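Local coordinates for protein arabinan-endo 1,5-alpha-l-arabinase (Bacillus subtilis, PDB 1UV4) that cleaves internal alpha-1,5-arabinofuranosyl linkages of plant arabinan, acting as a secreted, calcium-binding endo-hydrolase of glycosyl hydrolase family 43, at residues Y196-S201 with G225-K230; I242-N247 with K251-Q256. One frame throughout, in Å; residues are numbered along the deposited sequence.

In the fold
Both contacts belong to the five-bladed beta-propeller of glycosyl hydrolase family 43, and their centres lie 16 Å apart. Contact 1 ties the loop between strands 212-220 and 241-244 to strand 195-203 of the same blade; contact 2 lies where strand 241-244 passes into strand 250-259, which belongs to the next four-stranded sheet. Ser201 OG joins the two, at 2.7 Å from Gln256 OE1 and 2.8 Å from Gly255 N, both probable hydrogen bonds. The Leu198 side chain is about 10 Å from a bound calcium ion and about 7 Å from that of Glu135, which with Asp77 and Asp257 makes up a calcium site. The Pro253 side chain is about 11 Å from that of Glu185, the inferred proton donor.

Contact 1: Y196-S201 with G225-K230; sequences YYLMVS and GPYLDK
Leu198 and Tyr227 mark the closest backbone approach, their CA atoms 7.0 Å apart, between strand 195-203 of this beta-propeller blade and the loop that follows strand 212-220. Tyr227 reaches from the loop to lay its ring against the strand. Leu198 CB sits over one of its faces, displaced toward the rim near CD2 and CE2, in a CH-pi contact: CB is 3.9 Å from the ring centroid and 23° off the ring normal. With Leu198 CG anti to the backbone N (chi1 176°), CG and its two methyls continue past CB, and the side chain also touches Pro187, Leu189, Ile174 and Ala175.

Further along the ring, Tyr227 CE2 approaches the backbone obliquely, 3.6 Å from Tyr196 O. Of the Tyr196 side chain, CB does the touching; its ring leads away from the loop, and its OH is hydrogen-bonded to Lys140 N. The phenol end of Tyr227 is held from within its own loop, where OH is hydrogen-bonded to Ile223 O. Leu189 and Ile174 add apolar contacts to Tyr227. At the far end of the ring, Tyr227 OH rests 3.5 Å from Tyr196 CB.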
loop_
_atom_site.group_PDB
_atom_site.type_symbol
_atom_site.label_atom_id
_atom_site.label_comp_id
_atom_site.label_asym_id
_atom_site.label_seq_id
_atom_site.Cartn_x
_atom_site.Cartn_y
_atom_site.Cartn_z
ATOM N N TYR A 196 4.491 -15.424 -7.819
ATOM C CA TYR A 196 4.001 -14.344 -6.970
ATOM C C TYR A 196 5.183 -13.526 -6.483
ATOM O O TYR A 196 6.197 -14.064 -6.048
ATOM C CB TYR A 196 3.184 -14.897 -5.807
ATOM C CG TYR A 196 1.920 -15.578 -6.296
ATOM C CD1 TYR A 196 0.777 -14.852 -6.609
ATOM C CD2 TYR A 196 1.879 -16.950 -6.463
ATOM C CE1 TYR A 196 -0.393 -15.460 -7.060
ATOM C CE2 TYR A 196 0.723 -17.576 -6.919
ATOM C CZ TYR A 196 -0.424 -16.831 -7.211
ATOM O OH TYR A 196 -1.573 -17.462 -7.648
ATOM N N TYR A 197 5.062 -12.209 -6.591
ATOM C CA TYR A 197 6.063 -11.275 -6.092
ATOM C C TYR A 197 5.495 -10.404 -5.011
ATOM O O TYR A 197 4.416 -9.826 -5.198
ATOM C CB TYR A 197 6.614 -10.374 -7.206
ATOM C CG TYR A 197 7.387 -11.136 -8.256
ATOM C CD1 TYR A 197 8.765 -11.381 -8.125
ATOM C CD2 TYR A 197 6.733 -11.656 -9.375
ATOM C CE1 TYR A 197 9.455 -12.114 -9.079
ATOM C CE2 TYR A 197 7.436 -12.420 -10.348
ATOM C CZ TYR A 197 8.791 -12.631 -10.202
ATOM O OH TYR A 197 9.491 -13.355 -11.146
ATOM N N LEU A 198 6.201 -10.317 -3.899
ATOM C CA LEU A 198 5.853 -9.446 -2.775
ATOM C C LEU A 198 6.931 -8.372 -2.629
ATOM O O LEU A 198 8.109 -8.690 -2.531
ATOM C CB LEU A 198 5.772 -10.227 -1.501
ATOM C CG LEU A 198 5.504 -9.412 -0.237
ATOM C CD1 LEU A 198 4.138 -8.741 -0.239
ATOM C CD2 LEU A 198 5.620 -10.330 0.982
ATOM N N MET A 199 6.550 -7.110 -2.662
ATOM C CA MET A 199 7.408 -6.022 -2.251
ATOM C C MET A 199 6.885 -5.446 -0.939
ATOM O O MET A 199 5.683 -5.373 -0.729
ATOM C CB MET A 199 7.426 -4.901 -3.271
ATOM C CG MET A 199 7.835 -5.291 -4.606
ATOM S SD MET A 199 7.989 -3.797 -5.673
ATOM C CE MET A 199 8.563 -4.500 -7.177
ATOM N N VAL A 200 7.798 -5.081 -0.044
ATOM C CA VAL A 200 7.447 -4.419 1.197
ATOM C C VAL A 200 8.367 -3.205 1.369
ATOM O O VAL A 200 9.406 -3.094 0.727
ATOM C CB VAL A 200 7.567 -5.353 2.423
ATOM C CG1 VAL A 200 6.708 -6.544 2.256
ATOM C CG2 VAL A 200 9.006 -5.776 2.651
ATOM N N SER A 201 7.926 -2.240 2.166
ATOM C CA SER A 201 8.805 -1.192 2.656
ATOM C C SER A 201 9.462 -1.653 3.959
ATOM O O SER A 201 8.762 -2.061 4.872
ATOM C CB SER A 201 7.989 0.076 2.888
ATOM O OG SER A 201 7.440 0.541 1.675
ATOM N N GLY A 225 3.270 -18.245 0.092
ATOM C CA GLY A 225 4.694 -18.261 0.377
ATOM C C GLY A 225 5.288 -19.655 0.513
ATOM O O GLY A 225 4.617 -20.662 0.276
ATOM N N PRO A 226 6.549 -19.747 0.923
ATOM C CA PRO A 226 7.350 -18.605 1.372
ATOM C C PRO A 226 7.896 -17.779 0.253
ATOM O O PRO A 226 8.325 -18.337 -0.773
ATOM C CB PRO A 226 8.516 -19.288 2.137
ATOM C CG PRO A 226 8.726 -20.613 1.412
ATOM C CD PRO A 226 7.273 -21.021 1.095
ATOM N N TYR A 227 7.908 -16.459 0.454
ATOM C CA TYR A 227 8.547 -15.534 -0.466
ATOM C C TYR A 227 10.061 -15.531 -0.182
ATOM O O TYR A 227 10.485 -15.253 0.921
ATOM C CB TYR A 227 7.945 -14.123 -0.364
ATOM C CG TYR A 227 6.532 -14.094 -0.905
ATOM C CD1 TYR A 227 5.432 -14.431 -0.107
ATOM C CD2 TYR A 227 6.293 -13.722 -2.206
ATOM C CE1 TYR A 227 4.162 -14.470 -0.631
ATOM C CE2 TYR A 227 5.027 -13.675 -2.718
ATOM C CZ TYR A 227 3.946 -14.069 -1.946
ATOM O OH TYR A 227 2.684 -14.069 -2.448
ATOM N N LEU A 228 10.855 -15.861 -1.172
ATOM C CA LEU A 228 12.307 -15.977 -1.046
ATOM C C LEU A 228 12.968 -14.839 -1.814
ATOM O O LEU A 228 12.518 -14.500 -2.916
ATOM C CB LEU A 228 12.799 -17.319 -1.617
ATOM C CG LEU A 228 12.179 -18.558 -1.002
ATOM C CD1 LEU A 228 12.847 -19.773 -1.634
ATOM C CD2 LEU A 228 12.285 -18.592 0.524
ATOM N N ASP A 229 14.002 -14.242 -1.236
ATOM C CA ASP A 229 14.775 -13.242 -1.943
ATOM C C ASP A 229 15.818 -13.860 -2.882
ATOM O O ASP A 229 15.891 -15.083 -3.009
ATOM C CB ASP A 229 15.352 -12.195 -0.970
ATOM C CG ASP A 229 16.420 -12.704 -0.069
ATOM O OD1 ASP A 229 17.128 -13.697 -0.384
ATOM O OD2 ASP A 229 16.754 -12.066 0.959
ATOM N N LYS A 230 16.593 -13.025 -3.581
ATOM C CA LYS A 230 17.543 -13.545 -4.579
ATOM C C LYS A 230 18.601 -14.462 -3.974
ATOM O O LYS A 230 19.130 -15.350 -4.650
ATOM C CB LYS A 230 18.247 -12.437 -5.333
ATOM C CG LYS A 230 17.399 -11.678 -6.300
ATOM C CD LYS A 230 18.263 -10.793 -7.145
ATOM C CE LYS A 230 17.421 -9.907 -7.974
ATOM N NZ LYS A 230 18.168 -8.823 -8.647
#

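Contact 2: I242-N247 with K251-Q256; sequences ILDSGN and KGPGGQ. With EDO (1,2-ethanediol), chain E.
With chi1 at -170°, Asp244 extends its carboxylate away from its backbone N and alongside Pro253, while Lys251, bent at chi2 (-61°) and extended beyond, brings NZ to Asn247 O. These two pairings join the two sides of the turn linking strand 241-244 of one beta-propeller blade to strand 250-259 of the next. Asp244 closes an Asx turn: OD1 accepts the N-H of Gly246 at 2.9 Å, and the donor meets it nearly along the C-O axis. The turn starts on a classic beta bulge, in which Leu243 and Asp244 both face Ile215, at the end of strand 241-244.

The Pro253 ring packs against this turn, its CG 3.5 Å from Asp244 OD1 and its CD 3.8 Å from Gly246 CA. The buried proline, which lies on strand 250-259, thus borders the polar turn with carbon atoms alone.

The carboxylate has partners beyond the turn. A molecule of 1,2-ethanediol, probably from the crystallisation liquor, spans both oxygens, its O2 bonding to Asp244 OD1 and its O1 to Asp244 OD2 at 2.6 Å. Tyr293 OH also bonds to OD2, and Arg266, itself bonded to the diol, makes a long, weak ion pair with it; this network would be expected to stabilise the negative charge. Asn247 keeps its amide oxygen within the loop, accepting from Trp250 N. At the exposed end, Lys251 NZ donates to Asn247 O over 2.9 Å, tilted 31° from the carbonyl plane.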
loop_
_atom_site.group_PDB
_atom_site.type_symbol
_atom_site.label_atom_id
_atom_site.label_comp_id
_atom_site.label_asym_id
_atom_site.label_seq_id
_atom_site.Cartn_x
_atom_site.Cartn_y
_atom_site.Cartn_z
ATOM N N ILE A 242 16.919 -5.726 -2.033
ATOM C CA ILE A 242 16.664 -4.302 -2.044
ATOM C C ILE A 242 16.615 -3.825 -3.481
ATOM O O ILE A 242 17.615 -3.870 -4.233
ATOM C CB ILE A 242 17.705 -3.528 -1.207
ATOM C CG1 ILE A 242 17.793 -4.076 0.261
ATOM C CG2 ILE A 242 17.415 -2.042 -1.286
ATOM C CD1 ILE A 242 16.517 -4.193 1.002
ATOM N N LEU A 243 15.437 -3.346 -3.835
ATOM C CA LEU A 243 15.199 -2.646 -5.090
ATOM C C LEU A 243 15.692 -1.220 -5.064
ATOM O O LEU A 243 16.235 -0.726 -6.051
ATOM C CB LEU A 243 13.712 -2.602 -5.393
ATOM C CG LEU A 243 13.318 -1.996 -6.758
ATOM C CD1 LEU A 243 13.842 -2.852 -7.910
ATOM C CD2 LEU A 243 11.846 -1.808 -6.804
ATOM N N ASP A 244 15.526 -0.555 -3.921
ATOM C CA ASP A 244 15.725 0.895 -3.882
ATOM C C ASP A 244 15.976 1.288 -2.454
ATOM O O ASP A 244 15.168 0.996 -1.575
ATOM C CB ASP A 244 14.433 1.521 -4.385
ATOM C CG ASP A 244 14.503 3.023 -4.660
ATOM O OD1 ASP A 244 15.432 3.734 -4.229
ATOM O OD2 ASP A 244 13.608 3.574 -5.357
ATOM N N SER A 245 17.099 1.947 -2.231
ATOM C CA SER A 245 17.444 2.500 -0.932
ATOM C C SER A 245 17.630 4.019 -1.001
ATOM O O SER A 245 18.183 4.610 -0.093
ATOM C CB SER A 245 18.685 1.796 -0.359
ATOM O OG SER A 245 19.763 1.920 -1.225
ATOM N N GLY A 246 17.165 4.647 -2.088
ATOM C CA GLY A 246 17.257 6.078 -2.223
ATOM C C GLY A 246 18.541 6.488 -2.898
ATOM O O GLY A 246 19.348 5.688 -3.337
ATOM N N ASN A 247 18.744 7.793 -2.963
ATOM C CA ASN A 247 19.948 8.330 -3.560
ATOM C C ASN A 247 20.262 9.695 -2.930
ATOM O O ASN A 247 19.763 9.959 -1.846
ATOM C CB ASN A 247 19.859 8.309 -5.098
ATOM C CG ASN A 247 18.746 9.144 -5.665
ATOM O OD1 ASN A 247 18.292 10.154 -4.945
ATOM N ND2 ASN A 247 18.308 8.920 -6.845
ATOM N N LYS A 251 15.256 10.391 -0.352
ATOM C CA LYS A 251 15.516 9.604 0.828
ATOM C C LYS A 251 14.303 8.742 1.191
ATOM O O LYS A 251 13.144 9.098 0.930
ATOM C CB LYS A 251 15.890 10.526 1.999
ATOM C CG LYS A 251 17.004 11.521 1.662
ATOM C CD LYS A 251 18.265 10.809 1.280
ATOM C CE LYS A 251 19.477 11.716 1.246
ATOM N NZ LYS A 251 20.710 11.031 0.629
ATOM N N GLY A 252 14.559 7.624 1.846
ATOM C CA GLY A 252 13.510 6.808 2.425
ATOM C C GLY A 252 12.397 6.378 1.496
ATOM O O GLY A 252 11.203 6.496 1.842
ATOM N N PRO A 253 12.736 5.823 0.333
ATOM C CA PRO A 253 11.677 5.348 -0.576
ATOM C C PRO A 253 10.834 4.258 0.055
ATOM O O PRO A 253 11.310 3.419 0.788
ATOM C CB PRO A 253 12.425 4.774 -1.763
ATOM C CG PRO A 253 13.748 4.402 -1.182
ATOM C CD PRO A 253 14.071 5.486 -0.188
ATOM N N GLY A 254 9.541 4.308 -0.224
ATOM C CA GLY A 254 8.612 3.340 0.322
ATOM C C GLY A 254 7.196 3.595 -0.079
ATOM O O GLY A 254 6.922 4.423 -0.962
ATOM N N GLY A 255 6.275 2.878 0.545
ATOM C CA GLY A 255 4.885 3.024 0.190
ATOM C C GLY A 255 4.616 2.626 -1.233
ATOM O O GLY A 255 3.692 3.132 -1.877
ATOM N N GLN A 256 5.403 1.685 -1.746
ATOM C CA GLN A 256 5.373 1.350 -3.167
ATOM C C GLN A 256 4.140 0.565 -3.554
ATOM O O GLN A 256 3.560 -0.197 -2.761
ATOM C CB GLN A 256 6.632 0.575 -3.513
ATOM C CG GLN A 256 6.646 -0.888 -3.002
ATOM C CD GLN A 256 6.752 -0.996 -1.474
ATOM O OE1 GLN A 256 7.524 -0.261 -0.863
ATOM N NE2 GLN A 256 5.925 -1.880 -0.879
HETATM C C1 EDO E . 14.255 7.015 -4.841
HETATM O O1 EDO E . 13.295 6.155 -5.442
HETATM C C2 EDO E . 15.477 7.148 -5.716
HETATM O O2 EDO E . 16.348 6.050 -5.508
#